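Local coordinates for uricase (Bacillus fastidiosus, PDB 4R8X), which catalyses the oxidation of urate by molecular oxygen to 5-hydroxyisourate, the first step of urate degradation towards (S)-allantoin, at the interface of chains A and B. Sequence-based numbering; all coordinates share one arbitrary frame. Chains: chain A/B, Uricase.

Contact 1: the interface of chains A and B. Residues chain A 183, 185-187; chain B 75, 78, 102-103.
A loop of chain A, through A:Asp185, A:Glu186 and A:Tyr187, lies against two helices of chain B, 69-82 and 88-102, and against B:Tyr103 just beyond the second. The aromatic ring of A:Tyr187 is the apolar piece of the patch: B:Phe75 CD2 sits over the centre of one face, 3.5 Å from A:Tyr187 CZ, while the CG methylene of A:Glu186 lies against the opposite face towards the rim. B:Lys102 CE comes in at the ring's edge. Polar contacts surround this ring. B:Arg78, extended from CG to NE, sends NH1 to the backbone O of A:Glu186 at 2.8 Å, the oxygen lying in the guanidinium plane but the donor well above the carbonyl plane. The side chains of A:Glu186 and B:Lys102 approach each other from opposite sides, B:Lys102 NZ making a salt bridge of 2.6 Å with A:Glu186 OE1, and a water links the same NZ to OE2. The hydroxyl OH of B:Tyr103 donates to the syn lone pair of A:Asp185 OD2 at 2.7 Å. With CG between the backbone N and the carbonyl carbon (chi1 60°), the A:Asp185 carboxylate can also turn OD1 back to accept from A:Tyr187 N at 3.0 Å, and a second water joins OD1 to the B:Tyr103 hydroxyl. One carboxylate thus shapes its own loop and grips the neighbour. The patch fastens this loop to the partner's helices and probably helps to hold the two subunits together.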
loop_
_atom_site.group_PDB
_atom_site.type_symbol
_atom_site.label_atom_id
_atom_site.label_comp_id
_atom_site.label_asym_id
_atom_site.label_seq_id
_atom_site.Cartn_x
_atom_site.Cartn_y
_atom_site.Cartn_z
ATOM N N ILE A 183 20.341 -10.943 26.973
ATOM C CA ILE A 183 21.485 -10.170 27.444
ATOM C C ILE A 183 21.074 -8.820 28.001
ATOM O O ILE A 183 20.308 -8.079 27.372
ATOM C CB ILE A 183 22.526 -9.987 26.324
ATOM C CG1 ILE A 183 23.262 -11.311 26.073
ATOM C CG2 ILE A 183 23.524 -8.883 26.679
ATOM C CD1 ILE A 183 24.016 -11.360 24.765
ATOM N N ASP A 185 22.790 -5.492 29.010
ATOM C CA ASP A 185 23.949 -4.612 29.050
ATOM C C ASP A 185 23.495 -3.172 28.835
ATOM O O ASP A 185 22.316 -2.872 28.997
ATOM C CB ASP A 185 25.058 -5.044 28.069
ATOM C CG ASP A 185 24.607 -5.070 26.612
ATOM O OD1 ASP A 185 23.571 -4.461 26.289
ATOM O OD2 ASP A 185 25.318 -5.695 25.790
ATOM N N GLU A 186 24.417 -2.287 28.475
ATOM C CA GLU A 186 24.064 -0.880 28.344
ATOM C C GLU A 186 23.099 -0.598 27.198
ATOM O O GLU A 186 22.511 0.480 27.148
ATOM C CB GLU A 186 25.306 -0.002 28.203
ATOM C CG GLU A 186 26.086 -0.205 26.921
ATOM C CD GLU A 186 27.153 -1.267 27.045
ATOM O OE1 GLU A 186 28.189 -1.137 26.353
ATOM O OE2 GLU A 186 26.960 -2.222 27.835
ATOM N N TYR A 187 22.930 -1.557 26.286
ATOM C CA TYR A 187 22.012 -1.382 25.160
ATOM C C TYR A 187 20.629 -1.943 25.440
ATOM O O TYR A 187 19.733 -1.813 24.612
ATOM C CB TYR A 187 22.578 -2.012 23.877
ATOM C CG TYR A 187 23.841 -1.345 23.405
ATOM C CD1 TYR A 187 23.802 -0.101 22.782
ATOM C CD2 TYR A 187 25.075 -1.949 23.583
ATOM C CE1 TYR A 187 24.963 0.525 22.357
ATOM C CE2 TYR A 187 26.240 -1.333 23.159
ATOM C CZ TYR A 187 26.180 -0.099 22.549
ATOM O OH TYR A 187 27.335 0.512 22.122
ATOM N N PHE B 75 21.198 -0.079 19.668
ATOM C CA PHE B 75 22.594 -0.117 19.243
ATOM C C PHE B 75 22.778 0.676 17.946
ATOM O O PHE B 75 23.672 1.517 17.844
ATOM C CB PHE B 75 23.024 -1.579 19.062
ATOM C CG PHE B 75 24.507 -1.788 18.877
ATOM C CD1 PHE B 75 25.099 -1.646 17.635
ATOM C CD2 PHE B 75 25.303 -2.193 19.948
ATOM C CE1 PHE B 75 26.463 -1.875 17.463
ATOM C CE2 PHE B 75 26.663 -2.418 19.780
ATOM C CZ PHE B 75 27.244 -2.259 18.537
ATOM N N ARG B 78 22.077 4.566 18.472
ATOM C CA ARG B 78 23.176 5.235 19.149
ATOM C C ARG B 78 24.408 5.408 18.265
ATOM O O ARG B 78 25.088 6.435 18.326
ATOM C CB ARG B 78 23.529 4.514 20.439
ATOM C CG ARG B 78 22.381 4.531 21.429
ATOM C CD ARG B 78 22.700 3.777 22.696
ATOM N NE ARG B 78 21.480 3.515 23.447
ATOM C CZ ARG B 78 21.430 2.828 24.582
ATOM N NH1 ARG B 78 22.538 2.329 25.109
ATOM N NH2 ARG B 78 20.266 2.639 25.183
ATOM N N LYS B 102 31.423 -5.886 20.057
ATOM C CA LYS B 102 30.702 -5.928 21.324
ATOM C C LYS B 102 30.322 -7.354 21.728
ATOM O O LYS B 102 30.383 -7.715 22.899
ATOM C CB LYS B 102 29.447 -5.046 21.255
ATOM C CG LYS B 102 28.626 -5.031 22.527
ATOM C CD LYS B 102 29.306 -4.224 23.596
ATOM C CE LYS B 102 28.441 -4.180 24.833
ATOM N NZ LYS B 102 29.144 -3.529 25.969
ATOM N N TYR B 103 29.930 -8.163 20.753
ATOM C CA TYR B 103 29.381 -9.484 21.031
ATOM C C TYR B 103 30.226 -10.579 20.403
ATOM O O TYR B 103 30.099 -10.866 19.219
ATOM C CB TYR B 103 27.926 -9.545 20.547
ATOM C CG TYR B 103 27.060 -8.509 21.247
ATOM C CD1 TYR B 103 26.787 -8.614 22.607
ATOM C CD2 TYR B 103 26.551 -7.408 20.559
ATOM C CE1 TYR B 103 26.015 -7.668 23.257
ATOM C CE2 TYR B 103 25.774 -6.455 21.197
ATOM C CZ TYR B 103 25.510 -6.590 22.549
ATOM O OH TYR B 103 24.744 -5.640 23.200
HETATM O O HOH W 1 22.130 -5.861 24.347
HETATM O O HOH W 2 28.778 -3.545 28.992
#

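Contact 2: the interface of chains A and B. Residues chain A 301-304, 307; chain B 3-4, 55.
A:Phe301 and B:Arg3 run alongside one another in the same direction, and their apolar contact forms the centre of the patch: A:Phe301 CE1 of the ring meets the B:Arg3 CD methylene at 3.6 Å. Ring and guanidinium planes are only 16° apart. The B:Arg3 CB methylene lies near A:His304 NE2. Beyond this centre the arginine bends at chi3 (71°), which carries its head towards A:Asp307. There the two terminal nitrogens meet the carboxylate end-on, one to each oxygen: B:Arg3 NH2 reaches the syn lone pair of A:Asp307 OD1 at 2.8 Å, and B:Arg3 NH1 reaches A:Asp307 OD2 at 2.9 Å. NH1 also donates to the backbone O of A:Ser302 in the carbonyl plane, so bonds to A:Ser302 O and to both carboxylate oxygens of A:Asp307 hold the guanidinium in its rotation. OD2 in turn accepts from A:His304 N on the opposite face of the carboxylate, a second-shell bond that steadies the acid. An alanine in place of B:Arg3 would probably leave A:Asp307 without its cationic mate and uncover one flank of the A:Phe301 ring. Further along, one backbone bond runs from A:Ser302 N to B:Thr4 O at 3.1 Å, while B:Thr4 N donates instead to the side-chain hydroxyl, A:Ser302 OG, at 2.8 Å. A:Ser302 OG also bonds A:His304 NE2 at 3.0 Å, and a water bridges it to B:Thr4 OG1. The N-terminal segment of chain B, just before strand 5-17, thus runs beside the end of strand 296-304 of chain A and reaches the start of its helix 305-313.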
loop_
_atom_site.group_PDB
_atom_site.type_symbol
_atom_site.label_atom_id
_atom_site.label_comp_id
_atom_site.label_asym_id
_atom_site.label_seq_id
_atom_site.Cartn_x
_atom_site.Cartn_y
_atom_site.Cartn_z
ATOM N N PHE A 301 14.942 -19.391 9.628
ATOM C CA PHE A 301 15.348 -20.638 10.263
ATOM C C PHE A 301 14.866 -21.822 9.452
ATOM O O PHE A 301 13.802 -21.772 8.839
ATOM C CB PHE A 301 14.773 -20.683 11.684
ATOM C CG PHE A 301 15.347 -21.765 12.550
ATOM C CD1 PHE A 301 16.686 -21.753 12.896
ATOM C CD2 PHE A 301 14.536 -22.769 13.053
ATOM C CE1 PHE A 301 17.214 -22.746 13.707
ATOM C CE2 PHE A 301 15.047 -23.754 13.862
ATOM C CZ PHE A 301 16.383 -23.745 14.193
ATOM N N SER A 302 15.652 -22.889 9.430
ATOM C CA SER A 302 15.181 -24.124 8.822
ATOM C C SER A 302 15.366 -25.311 9.768
ATOM O O SER A 302 16.321 -25.359 10.551
ATOM C CB SER A 302 15.838 -24.381 7.464
ATOM O OG SER A 302 17.237 -24.519 7.578
ATOM N N VAL A 303 14.430 -26.244 9.677
ATOM C CA VAL A 303 14.363 -27.424 10.528
ATOM C C VAL A 303 14.369 -28.623 9.578
ATOM O O VAL A 303 13.723 -28.576 8.520
ATOM C CB VAL A 303 13.047 -27.434 11.349
ATOM C CG1 VAL A 303 13.050 -28.568 12.371
ATOM C CG2 VAL A 303 12.841 -26.099 12.053
ATOM N N HIS A 304 15.091 -29.680 9.944
ATOM C CA HIS A 304 15.309 -30.813 9.054
ATOM C C HIS A 304 14.929 -32.100 9.764
ATOM O O HIS A 304 14.793 -32.100 10.980
ATOM C CB HIS A 304 16.770 -30.817 8.603
ATOM C CG HIS A 304 17.182 -29.518 7.984
ATOM N ND1 HIS A 304 17.214 -29.321 6.622
ATOM C CD2 HIS A 304 17.493 -28.324 8.544
ATOM C CE1 HIS A 304 17.561 -28.071 6.366
ATOM N NE2 HIS A 304 17.732 -27.444 7.517
ATOM N N ASP A 307 16.698 -33.071 12.845
ATOM C CA ASP A 307 16.354 -32.389 14.086
ATOM C C ASP A 307 15.235 -33.126 14.803
ATOM O O ASP A 307 15.281 -33.315 16.017
ATOM C CB ASP A 307 15.891 -30.967 13.789
ATOM C CG ASP A 307 17.000 -30.094 13.264
ATOM O OD1 ASP A 307 18.098 -30.110 13.854
ATOM O OD2 ASP A 307 16.760 -29.382 12.269
ATOM N N ARG B 3 21.912 -25.420 8.052
ATOM C CA ARG B 3 20.571 -24.859 8.177
ATOM C C ARG B 3 20.619 -23.350 8.006
ATOM O O ARG B 3 21.679 -22.732 8.130
ATOM C CB ARG B 3 19.962 -25.183 9.544
ATOM C CG ARG B 3 20.455 -24.280 10.666
ATOM C CD ARG B 3 19.759 -24.552 11.999
ATOM N NE ARG B 3 20.172 -25.818 12.592
ATOM C CZ ARG B 3 19.396 -26.894 12.704
ATOM N NH1 ARG B 3 18.141 -26.870 12.264
ATOM N NH2 ARG B 3 19.883 -28.006 13.253
ATOM N N THR B 4 19.459 -22.770 7.721
ATOM C CA THR B 4 19.294 -21.331 7.748
ATOM C C THR B 4 19.104 -20.913 9.199
ATOM O O THR B 4 18.353 -21.558 9.938
ATOM C CB THR B 4 18.071 -20.919 6.938
ATOM O OG1 THR B 4 18.245 -21.343 5.580
ATOM C CG2 THR B 4 17.887 -19.406 6.971
ATOM N N LEU B 55 22.083 -21.276 18.215
ATOM C CA LEU B 55 21.232 -22.440 17.958
ATOM C C LEU B 55 20.220 -22.707 19.075
ATOM O O LEU B 55 19.038 -22.907 18.809
ATOM C CB LEU B 55 22.070 -23.704 17.687
ATOM C CG LEU B 55 21.268 -24.958 17.327
ATOM C CD1 LEU B 55 20.431 -24.740 16.062
ATOM C CD2 LEU B 55 22.199 -26.142 17.152
HETATM O O HOH W 3 18.263 -24.232 4.653
#

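Contact 1 and contact 2 belong to the same two-fold symmetric interface, and the centres of their C-alpha atoms lie about 27 Å apart. They share no residue and use different elements: contact 1 sets a loop of chain A on helices of chain B, whereas contact 2 brings the N-terminal stretch of chain B to a late strand and helix of chain A. Each has its twin with the chains exchanged. Segments from the start, the first third, the middle and the C-terminal region all take part. Such widely spaced contacts probably help to fix the relative orientation of the two chains.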